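Local coordinates for BsaWI endonuclease (Geobacillus stearothermophilus, PDB 4ZSF), which probably cleaves DNA as a restriction endonuclease of the PD-(D/E)XK nuclease class, a metal-binding hydrolase, at residues F3-F15 and E51-R63. Residues are numbered along the deposited sequence; the frame is centred on the assembly and turned at random.
Sequences FFEYCISTYAKIF and EIWKAVYSAHMDR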
loop_
_atom_site.group_PDB
_atom_site.type_symbol
_atom_site.label_atom_id
_atom_site.label_comp_id
_atom_site.label_asym_id
_atom_site.label_seq_id
_atom_site.Cartn_x
_atom_site.Cartn_y
_atom_site.Cartn_z
ATOM N N PHE A 3 26.057 -5.210 20.569
ATOM C CA PHE A 3 24.603 -5.501 20.538
ATOM C C PHE A 3 24.242 -6.173 19.229
ATOM O O PHE A 3 23.271 -6.946 19.159
ATOM C CB PHE A 3 23.760 -4.211 20.721
ATOM C CG PHE A 3 23.708 -3.336 19.496
ATOM C CD1 PHE A 3 22.692 -3.490 18.553
ATOM C CD2 PHE A 3 24.645 -2.314 19.303
ATOM C CE1 PHE A 3 22.618 -2.693 17.423
ATOM C CE2 PHE A 3 24.596 -1.521 18.165
ATOM C CZ PHE A 3 23.578 -1.699 17.212
ATOM N N PHE A 4 24.958 -5.823 18.160
ATOM C CA PHE A 4 24.603 -6.344 16.851
ATOM C C PHE A 4 24.916 -7.849 16.784
ATOM O O PHE A 4 24.069 -8.639 16.346
ATOM C CB PHE A 4 25.315 -5.576 15.738
ATOM C CG PHE A 4 24.923 -6.005 14.378
ATOM C CD1 PHE A 4 25.535 -7.097 13.780
ATOM C CD2 PHE A 4 23.989 -5.313 13.671
ATOM C CE1 PHE A 4 25.155 -7.511 12.488
ATOM C CE2 PHE A 4 23.624 -5.718 12.359
ATOM C CZ PHE A 4 24.218 -6.820 11.797
ATOM N N GLU A 5 26.122 -8.234 17.227
ATOM C CA GLU A 5 26.493 -9.644 17.346
ATOM C C GLU A 5 25.534 -10.402 18.227
ATOM O O GLU A 5 25.186 -11.541 17.929
ATOM C CB GLU A 5 27.903 -9.795 17.923
ATOM C CG GLU A 5 28.931 -9.081 17.076
ATOM C CD GLU A 5 30.334 -9.091 17.729
ATOM O OE1 GLU A 5 30.491 -8.778 18.937
ATOM O OE2 GLU A 5 31.287 -9.425 17.007
ATOM N N TYR A 6 25.146 -9.790 19.332
ATOM C CA TYR A 6 24.230 -10.408 20.260
ATOM C C TYR A 6 22.886 -10.681 19.549
ATOM O O TYR A 6 22.279 -11.739 19.748
ATOM C CB TYR A 6 23.996 -9.515 21.484
ATOM C CG TYR A 6 23.029 -10.116 22.466
ATOM C CD1 TYR A 6 23.455 -11.057 23.382
ATOM C CD2 TYR A 6 21.670 -9.796 22.430
ATOM C CE1 TYR A 6 22.565 -11.661 24.283
ATOM C CE2 TYR A 6 20.781 -10.386 23.322
ATOM C CZ TYR A 6 21.233 -11.299 24.247
ATOM O OH TYR A 6 20.357 -11.862 25.124
ATOM N N CYS A 7 22.418 -9.712 18.783
ATOM C CA CYS A 7 21.070 -9.884 18.140
ATOM C C CYS A 7 21.117 -10.979 17.107
ATOM O O CYS A 7 20.187 -11.786 16.997
ATOM C CB CYS A 7 20.583 -8.615 17.472
ATOM S SG CYS A 7 20.031 -7.415 18.675
ATOM N N ILE A 8 22.197 -10.994 16.340
ATOM C CA ILE A 8 22.339 -11.969 15.261
ATOM C C ILE A 8 22.290 -13.384 15.879
ATOM O O ILE A 8 21.565 -14.302 15.399
ATOM C CB ILE A 8 23.695 -11.817 14.523
ATOM C CG1 ILE A 8 23.783 -10.543 13.667
ATOM C CG2 ILE A 8 24.033 -13.064 13.712
ATOM C CD1 ILE A 8 22.558 -10.185 12.963
ATOM N N SER A 9 23.043 -13.559 16.957
ATOM C CA SER A 9 23.237 -14.898 17.507
ATOM C C SER A 9 21.996 -15.311 18.288
ATOM O O SER A 9 21.586 -16.467 18.257
ATOM C CB SER A 9 24.501 -14.951 18.386
ATOM O OG SER A 9 24.285 -14.298 19.621
ATOM N N THR A 10 21.374 -14.353 18.963
ATOM C CA THR A 10 20.204 -14.644 19.776
ATOM C C THR A 10 18.961 -14.947 18.926
ATOM O O THR A 10 18.211 -15.901 19.226
ATOM C CB THR A 10 19.934 -13.480 20.745
ATOM O OG1 THR A 10 21.089 -13.308 21.609
ATOM C CG2 THR A 10 18.664 -13.712 21.585
ATOM N N TYR A 11 18.759 -14.155 17.858
ATOM C CA TYR A 11 17.613 -14.425 16.940
ATOM C C TYR A 11 17.747 -15.880 16.395
ATOM O O TYR A 11 16.784 -16.643 16.362
ATOM C CB TYR A 11 17.623 -13.424 15.815
ATOM C CG TYR A 11 16.652 -13.788 14.716
ATOM C CD1 TYR A 11 17.077 -14.613 13.686
ATOM C CD2 TYR A 11 15.337 -13.340 14.731
ATOM C CE1 TYR A 11 16.208 -14.988 12.661
ATOM C CE2 TYR A 11 14.447 -13.705 13.716
ATOM C CZ TYR A 11 14.909 -14.548 12.702
ATOM O OH TYR A 11 14.080 -14.938 11.696
ATOM N N ALA A 12 18.953 -16.222 15.962
ATOM C CA ALA A 12 19.181 -17.542 15.374
ATOM C C ALA A 12 18.918 -18.619 16.393
ATOM O O ALA A 12 18.275 -19.615 16.072
ATOM C CB ALA A 12 20.610 -17.656 14.806
ATOM N N LYS A 13 19.384 -18.428 17.632
ATOM C CA LYS A 13 19.172 -19.441 18.669
ATOM C C LYS A 13 17.712 -19.645 19.009
ATOM O O LYS A 13 17.233 -20.777 19.114
ATOM C CB LYS A 13 19.917 -19.060 19.960
ATOM C CG LYS A 13 19.702 -20.081 21.108
ATOM C CD LYS A 13 20.600 -19.729 22.309
ATOM C CE LYS A 13 20.736 -20.912 23.283
ATOM N N ILE A 14 16.997 -18.543 19.224
ATOM C CA ILE A 14 15.606 -18.639 19.634
ATOM C C ILE A 14 14.794 -19.175 18.462
ATOM O O ILE A 14 13.897 -20.010 18.671
ATOM C CB ILE A 14 15.030 -17.271 20.104
ATOM C CG1 ILE A 14 15.785 -16.784 21.398
ATOM C CG2 ILE A 14 13.474 -17.357 20.341
ATOM C CD1 ILE A 14 15.418 -15.368 21.797
ATOM N N PHE A 15 15.119 -18.760 17.241
ATOM C CA PHE A 15 14.328 -19.298 16.110
ATOM C C PHE A 15 14.471 -20.823 16.043
ATOM O O PHE A 15 13.463 -21.573 15.955
ATOM C CB PHE A 15 14.774 -18.719 14.758
ATOM C CG PHE A 15 14.077 -19.402 13.622
ATOM C CD1 PHE A 15 12.780 -19.040 13.307
ATOM C CD2 PHE A 15 14.681 -20.466 12.958
ATOM C CE1 PHE A 15 12.092 -19.697 12.296
ATOM C CE2 PHE A 15 14.010 -21.142 11.965
ATOM C CZ PHE A 15 12.696 -20.774 11.642
ATOM N N GLU A 51 18.019 0.931 16.902
ATOM C CA GLU A 51 19.214 0.277 16.369
ATOM C C GLU A 51 19.168 -1.234 16.617
ATOM O O GLU A 51 19.638 -2.050 15.812
ATOM C CB GLU A 51 20.462 0.885 17.019
ATOM C CG GLU A 51 20.689 2.285 16.552
ATOM C CD GLU A 51 21.015 2.343 15.064
ATOM O OE1 GLU A 51 21.873 1.552 14.608
ATOM O OE2 GLU A 51 20.401 3.161 14.342
ATOM N N ILE A 52 18.718 -1.603 17.805
ATOM C CA ILE A 52 18.475 -3.011 18.086
ATOM C C ILE A 52 17.486 -3.646 17.072
ATOM O O ILE A 52 17.719 -4.755 16.538
ATOM C CB ILE A 52 17.964 -3.147 19.528
ATOM C CG1 ILE A 52 19.105 -2.676 20.451
ATOM C CG2 ILE A 52 17.654 -4.608 19.820
ATOM C CD1 ILE A 52 18.768 -2.863 21.903
ATOM N N TRP A 53 16.396 -2.957 16.815
ATOM C CA TRP A 53 15.398 -3.458 15.863
ATOM C C TRP A 53 16.054 -3.665 14.502
ATOM O O TRP A 53 15.785 -4.633 13.833
ATOM C CB TRP A 53 14.256 -2.449 15.719
ATOM C CG TRP A 53 12.996 -2.967 15.036
ATOM C CD1 TRP A 53 12.422 -2.494 13.876
ATOM C CD2 TRP A 53 12.121 -3.979 15.537
ATOM N NE1 TRP A 53 11.240 -3.162 13.649
ATOM C CE2 TRP A 53 11.044 -4.094 14.629
ATOM C CE3 TRP A 53 12.143 -4.806 16.667
ATOM C CZ2 TRP A 53 9.985 -4.968 14.838
ATOM C CZ3 TRP A 53 11.104 -5.699 16.868
ATOM C CH2 TRP A 53 10.035 -5.789 15.919
ATOM N N LYS A 54 16.929 -2.732 14.101
ATOM C CA LYS A 54 17.659 -2.924 12.826
ATOM C C LYS A 54 18.594 -4.149 12.806
ATOM O O LYS A 54 18.766 -4.785 11.783
ATOM C CB LYS A 54 18.495 -1.660 12.506
ATOM C CG LYS A 54 17.664 -0.509 12.087
ATOM C CD LYS A 54 18.613 0.664 11.772
ATOM N N ALA A 55 19.182 -4.497 13.945
ATOM C CA ALA A 55 20.032 -5.681 14.014
ATOM C C ALA A 55 19.177 -6.969 13.946
ATOM O O ALA A 55 19.553 -7.952 13.317
ATOM C CB ALA A 55 20.856 -5.628 15.325
ATOM N N VAL A 56 18.001 -6.910 14.548
ATOM C CA VAL A 56 17.049 -8.036 14.470
ATOM C C VAL A 56 16.579 -8.227 13.015
ATOM O O VAL A 56 16.464 -9.324 12.474
ATOM C CB VAL A 56 15.831 -7.749 15.366
ATOM C CG1 VAL A 56 14.773 -8.861 15.192
ATOM C CG2 VAL A 56 16.333 -7.736 16.861
ATOM N N TYR A 57 16.287 -7.113 12.398
ATOM C CA TYR A 57 15.961 -7.135 10.924
ATOM C C TYR A 57 17.071 -7.821 10.124
ATOM O O TYR A 57 16.798 -8.674 9.258
ATOM C CB TYR A 57 15.789 -5.725 10.463
ATOM C CG TYR A 57 15.798 -5.500 8.967
ATOM C CD1 TYR A 57 14.656 -5.787 8.214
ATOM C CD2 TYR A 57 16.931 -4.989 8.323
ATOM C CE1 TYR A 57 14.623 -5.473 6.779
ATOM C CE2 TYR A 57 16.937 -4.709 6.895
ATOM C CZ TYR A 57 15.774 -4.944 6.170
ATOM O OH TYR A 57 15.815 -4.618 4.810
ATOM N N SER A 58 18.310 -7.435 10.400
ATOM C CA SER A 58 19.470 -8.015 9.734
ATOM C C SER A 58 19.473 -9.529 9.911
ATOM O O SER A 58 19.726 -10.261 8.961
ATOM C CB SER A 58 20.777 -7.432 10.287
ATOM O OG SER A 58 21.896 -7.954 9.584
ATOM N N ALA A 59 19.181 -9.994 11.131
ATOM C CA ALA A 59 19.239 -11.428 11.436
ATOM C C ALA A 59 18.126 -12.129 10.685
ATOM O O ALA A 59 18.331 -13.204 10.098
ATOM C CB ALA A 59 19.111 -11.672 12.964
ATOM N N HIS A 60 16.963 -11.518 10.681
ATOM C CA HIS A 60 15.815 -12.160 10.041
ATOM C C HIS A 60 16.060 -12.198 8.535
ATOM O O HIS A 60 15.842 -13.217 7.876
ATOM C CB HIS A 60 14.495 -11.410 10.334
ATOM C CG HIS A 60 13.294 -12.022 9.659
ATOM N ND1 HIS A 60 12.698 -13.190 10.112
ATOM C CD2 HIS A 60 12.591 -11.635 8.561
ATOM C CE1 HIS A 60 11.659 -13.474 9.339
ATOM N NE2 HIS A 60 11.559 -12.541 8.399
ATOM N N MET A 61 16.499 -11.068 7.989
ATOM C CA MET A 61 16.824 -11.077 6.541
ATOM C C MET A 61 17.900 -12.120 6.141
ATOM O O MET A 61 17.777 -12.746 5.087
ATOM C CB MET A 61 17.291 -9.684 6.086
ATOM C CG MET A 61 16.265 -8.579 6.224
ATOM S SD MET A 61 14.877 -8.831 5.073
ATOM C CE MET A 61 15.683 -8.341 3.516
ATOM N N ASP A 62 18.942 -12.295 6.971
ATOM C CA ASP A 62 19.990 -13.280 6.713
ATOM C C ASP A 62 19.393 -14.688 6.705
ATOM O O ASP A 62 19.733 -15.503 5.835
ATOM C CB ASP A 62 21.117 -13.201 7.759
ATOM C CG ASP A 62 22.340 -14.048 7.378
ATOM O OD1 ASP A 62 22.491 -14.473 6.207
ATOM O OD2 ASP A 62 23.169 -14.270 8.272
ATOM N N ARG A 63 18.564 -15.008 7.699
ATOM C CA ARG A 63 17.984 -16.347 7.758
ATOM C C ARG A 63 17.110 -16.643 6.520
ATOM O O ARG A 63 17.208 -17.710 5.909
ATOM C CB ARG A 63 17.154 -16.566 9.014
ATOM C CG ARG A 63 16.717 -18.068 9.116
ATOM C CD ARG A 63 15.930 -18.281 10.372
ATOM N NE ARG A 63 14.637 -17.596 10.326
ATOM C CZ ARG A 63 13.561 -17.986 9.639
ATOM N NH1 ARG A 63 13.567 -19.109 8.925
ATOM N NH2 ARG A 63 12.448 -17.242 9.688
#
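Tyr-11 OH holds two partners: Arg-63 NE donates a nearly straight hydrogen bond to it (3.0 Å, 169°) lying in the guanidinium plane, and His-60 ND1 meets it in a 2.7 Å hydrogen bond at the imidazole edge. The phenol reaches that far because CG stands anti to the backbone N, which also lays the ring against Ala-59; Tyr-11 CD1 lies 3.6 Å from Ala-59 CB. A phenylalanine here would probably leave Arg-63 NE and His-60 ND1 without their shared partner. The Arg-63 guanidinium stacks flat on Phe-15, planes 10° apart, with Arg-63 CZ 3.7 Å from the ring centroid in a cation-pi contact; a bend at chi3 folds it over that face. Arg-63 NH1 forms a salt bridge with Glu-25. Toward the start of helix 3-15, Ala-55 CB packs 3.6 Å from Phe-4 CD2 and also meets Cys-7 CB, while Phe-3 turns its edge to Glu-51 O. The axes of the two segments approach to 8.3 Å and cross at -46° in an all-helical N-terminal region remote from the nuclease sheet. Helix 25-43 touches both through Tyr-11 and Ile-52, helix 70-103 packs on Tyr-57, and His-60 NE2 hydrogen-bonds Ser-82 OG of the second subunit.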